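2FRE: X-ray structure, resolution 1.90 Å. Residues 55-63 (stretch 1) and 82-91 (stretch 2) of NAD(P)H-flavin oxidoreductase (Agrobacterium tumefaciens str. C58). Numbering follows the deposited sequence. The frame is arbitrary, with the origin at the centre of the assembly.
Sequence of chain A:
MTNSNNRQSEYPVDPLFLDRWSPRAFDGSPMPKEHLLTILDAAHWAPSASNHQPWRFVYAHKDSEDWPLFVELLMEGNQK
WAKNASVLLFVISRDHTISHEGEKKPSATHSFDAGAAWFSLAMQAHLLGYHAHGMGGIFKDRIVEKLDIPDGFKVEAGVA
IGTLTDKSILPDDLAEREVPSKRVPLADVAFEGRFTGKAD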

# COMPACT_ATOMS: atom_id res chain seq x y z
N TRP A 55 6.31 -6.15 7.39
CA TRP A 55 7.29 -5.15 6.94
C TRP A 55 8.46 -4.93 7.90
O TRP A 55 8.31 -4.99 9.13
CB TRP A 55 6.60 -3.79 6.72
CG TRP A 55 5.61 -3.46 7.82
CD1 TRP A 55 5.89 -3.03 9.08
CD2 TRP A 55 4.19 -3.57 7.73
NE1 TRP A 55 4.72 -2.89 9.79
CE2 TRP A 55 3.66 -3.20 8.97
CE3 TRP A 55 3.32 -3.97 6.71
CZ2 TRP A 55 2.30 -3.17 9.22
CZ3 TRP A 55 1.98 -3.95 6.95
CH2 TRP A 55 1.47 -3.57 8.21
N ARG A 56 9.62 -4.65 7.32
CA ARG A 56 10.77 -4.14 8.03
C ARG A 56 11.37 -3.00 7.20
O ARG A 56 11.22 -2.96 5.97
CB ARG A 56 11.83 -5.22 8.23
CG ARG A 56 11.33 -6.48 8.91
CD ARG A 56 11.01 -6.27 10.38
NE ARG A 56 10.73 -7.55 11.03
CZ ARG A 56 9.52 -8.14 11.07
NH1 ARG A 56 8.45 -7.58 10.51
NH2 ARG A 56 9.38 -9.30 11.67
N PHE A 57 12.04 -2.08 7.89
CA PHE A 57 12.71 -0.92 7.25
C PHE A 57 14.16 -0.79 7.73
O PHE A 57 14.42 -0.71 8.94
CB PHE A 57 11.96 0.36 7.58
CG PHE A 57 10.48 0.24 7.42
CD1 PHE A 57 9.92 0.28 6.16
CD2 PHE A 57 9.66 0.05 8.52
CE1 PHE A 57 8.56 0.14 6.00
CE2 PHE A 57 8.28 -0.12 8.35
CZ PHE A 57 7.74 -0.06 7.09
N VAL A 58 15.09 -0.77 6.79
CA VAL A 58 16.49 -0.51 7.11
C VAL A 58 16.85 0.83 6.46
O VAL A 58 16.74 0.99 5.25
CB VAL A 58 17.39 -1.66 6.65
CG1 VAL A 58 18.83 -1.45 7.05
CG2 VAL A 58 16.87 -2.98 7.25
N TYR A 59 17.24 1.79 7.29
CA TYR A 59 17.38 3.17 6.85
C TYR A 59 18.72 3.81 7.21
O TYR A 59 19.41 3.39 8.14
CB TYR A 59 16.22 4.00 7.40
CG TYR A 59 16.23 4.17 8.91
CD1 TYR A 59 16.96 5.18 9.52
CD2 TYR A 59 15.50 3.30 9.73
CE1 TYR A 59 16.96 5.33 10.91
CE2 TYR A 59 15.50 3.44 11.10
CZ TYR A 59 16.24 4.46 11.68
OH TYR A 59 16.20 4.59 13.04
N ALA A 60 19.05 4.86 6.46
CA ALA A 60 20.24 5.68 6.69
C ALA A 60 19.93 7.15 6.35
O ALA A 60 19.29 7.43 5.33
CB ALA A 60 21.39 5.17 5.86
N HIS A 61 20.36 8.06 7.21
CA HIS A 61 20.33 9.49 6.91
C HIS A 61 21.54 9.90 6.07
O HIS A 61 22.60 9.27 6.11
CB HIS A 61 20.35 10.31 8.20
CG HIS A 61 19.05 10.31 8.94
ND1 HIS A 61 18.09 11.29 8.76
CD2 HIS A 61 18.56 9.47 9.88
CE1 HIS A 61 17.06 11.03 9.54
NE2 HIS A 61 17.32 9.94 10.24
N LYS A 62 21.38 11.00 5.36
CA LYS A 62 22.46 11.58 4.57
C LYS A 62 23.78 11.77 5.35
O LYS A 62 24.85 11.61 4.75
CB LYS A 62 22.02 12.93 4.00
CG LYS A 62 22.51 13.16 2.61
CD LYS A 62 23.16 14.49 2.47
CE LYS A 62 23.52 14.74 1.02
NZ LYS A 62 22.55 14.02 0.15
N ASP A 63 23.71 12.05 6.66
CA ASP A 63 24.91 12.16 7.55
C ASP A 63 25.48 10.86 8.13
O ASP A 63 26.42 10.89 8.93
CB ASP A 63 24.65 13.13 8.72
CG ASP A 63 23.74 12.54 9.82
OD1 ASP A 63 23.03 11.54 9.59
OD2 ASP A 63 23.71 13.10 10.94
N ALA A 82 19.22 9.99 -6.51
CA ALA A 82 18.92 9.56 -5.14
C ALA A 82 20.04 9.87 -4.13
O ALA A 82 19.79 9.94 -2.92
CB ALA A 82 18.57 8.10 -5.11
N LYS A 83 21.26 10.05 -4.62
CA LYS A 83 22.39 10.38 -3.75
C LYS A 83 22.21 11.73 -3.10
O LYS A 83 22.92 12.03 -2.16
CB LYS A 83 23.71 10.35 -4.51
CG LYS A 83 23.90 11.41 -5.57
CD LYS A 83 25.02 11.01 -6.48
CE LYS A 83 25.31 12.01 -7.56
NZ LYS A 83 26.48 11.54 -8.41
N ASN A 84 21.28 12.53 -3.62
CA ASN A 84 21.01 13.85 -3.08
C ASN A 84 19.74 13.92 -2.22
O ASN A 84 19.34 14.99 -1.76
CB ASN A 84 20.96 14.87 -4.23
CG ASN A 84 22.32 15.07 -4.88
OD1 ASN A 84 23.35 15.03 -4.21
ND2 ASN A 84 22.34 15.25 -6.19
N ALA A 85 19.13 12.75 -1.96
CA ALA A 85 18.01 12.67 -1.05
C ALA A 85 18.50 12.84 0.39
O ALA A 85 19.70 12.79 0.65
CB ALA A 85 17.31 11.33 -1.21
N SER A 86 17.56 13.03 1.30
CA SER A 86 17.87 13.23 2.71
C SER A 86 17.98 11.92 3.48
O SER A 86 18.69 11.86 4.49
CB SER A 86 16.79 14.10 3.37
OG SER A 86 16.86 15.43 2.93
N VAL A 87 17.26 10.91 3.02
CA VAL A 87 17.19 9.59 3.64
C VAL A 87 17.10 8.56 2.53
O VAL A 87 16.42 8.79 1.53
CB VAL A 87 15.93 9.49 4.56
CG1 VAL A 87 15.70 8.06 5.03
CG2 VAL A 87 16.04 10.42 5.74
N LEU A 88 17.81 7.44 2.69
CA LEU A 88 17.61 6.26 1.88
C LEU A 88 17.24 5.11 2.81
O LEU A 88 17.79 4.99 3.91
CB LEU A 88 18.86 5.92 1.07
CG LEU A 88 19.18 6.85 -0.10
CD1 LEU A 88 20.58 6.65 -0.60
CD2 LEU A 88 18.21 6.61 -1.22
N LEU A 89 16.31 4.27 2.36
CA LEU A 89 15.95 3.09 3.11
C LEU A 89 15.45 1.98 2.19
O LEU A 89 15.11 2.22 1.03
CB LEU A 89 14.87 3.43 4.16
CG LEU A 89 13.50 3.92 3.68
CD1 LEU A 89 12.55 2.77 3.33
CD2 LEU A 89 12.83 4.77 4.77
N PHE A 90 15.43 0.76 2.72
CA PHE A 90 14.90 -0.38 2.00
C PHE A 90 13.70 -0.94 2.75
O PHE A 90 13.72 -1.12 3.99
CB PHE A 90 16.01 -1.41 1.72
CG PHE A 90 17.12 -0.84 0.89
CD1 PHE A 90 16.98 -0.73 -0.50
CD2 PHE A 90 18.25 -0.33 1.49
CE1 PHE A 90 17.99 -0.16 -1.27
CE2 PHE A 90 19.26 0.26 0.74
CZ PHE A 90 19.13 0.35 -0.65
N VAL A 91 12.64 -1.17 1.99
CA VAL A 91 11.45 -1.80 2.50
C VAL A 91 11.58 -3.31 2.27
O VAL A 91 11.77 -3.78 1.16
CB VAL A 91 10.17 -1.28 1.83
CG1 VAL A 91 8.97 -2.00 2.43
CG2 VAL A 91 10.05 0.22 1.98
O HOH W 1 18.91 13.17 6.91
O HOH W 2 23.62 16.26 -1.81

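The most unusual feature of this contact lies just beyond the paired strands, where a lysine side chain reaches back to the turn that precedes its partner strand. Lys 62 NZ donates hydrogen bonds to Lys 83 O and to Ala 85 O, each at 3.1 Å, and so gathers two carbonyls from the type I turn running from Ala 82 to Ala 85. The turn itself is closed by Ala 85 N to Ala 82 O at 3.0 Å. A long, flexible amine suits this partly exposed site: it can span the gap and offer several protons. A water accepts a weak bond from Lys 62 NZ at 3.2 Å and donates to Asn 84 OD1 at 2.7 Å.

The rest illustrates how antiparallel strands join through their backbones while their side chains alternate between faces. Val 58 and Phe 90 form one hydrogen-bonded pair, Val 58 N to Phe 90 O at 3.1 Å and Phe 90 N to Val 58 O at 2.9 Å. Ala 60 and Leu 88 repeat it, Ala 60 N to Leu 88 O at 2.8 Å and Leu 88 N to Ala 60 O at 3.0 Å. Lys 62 N to Ser 86 O, at 3.0 Å, extends the ladder past the strands.

Between these rungs, Tyr 59 and Leu 89 draw close, their CB atoms 3.6 Å apart, before the tyrosine's end leads away. On the same face Phe 57 CE1 meets Val 91 CG1 at 4.2 Å, and His 61 ND1 lies 3.8 Å from Val 87 CG2. Apolar groups suit this buried sheet, whereas the polar imidazole finds water: one molecule lies 2.8 Å from His 61 ND1 and donates to Ser 86 O, also at 2.8 Å. Altogether 571 Å² is buried, counting both stretches.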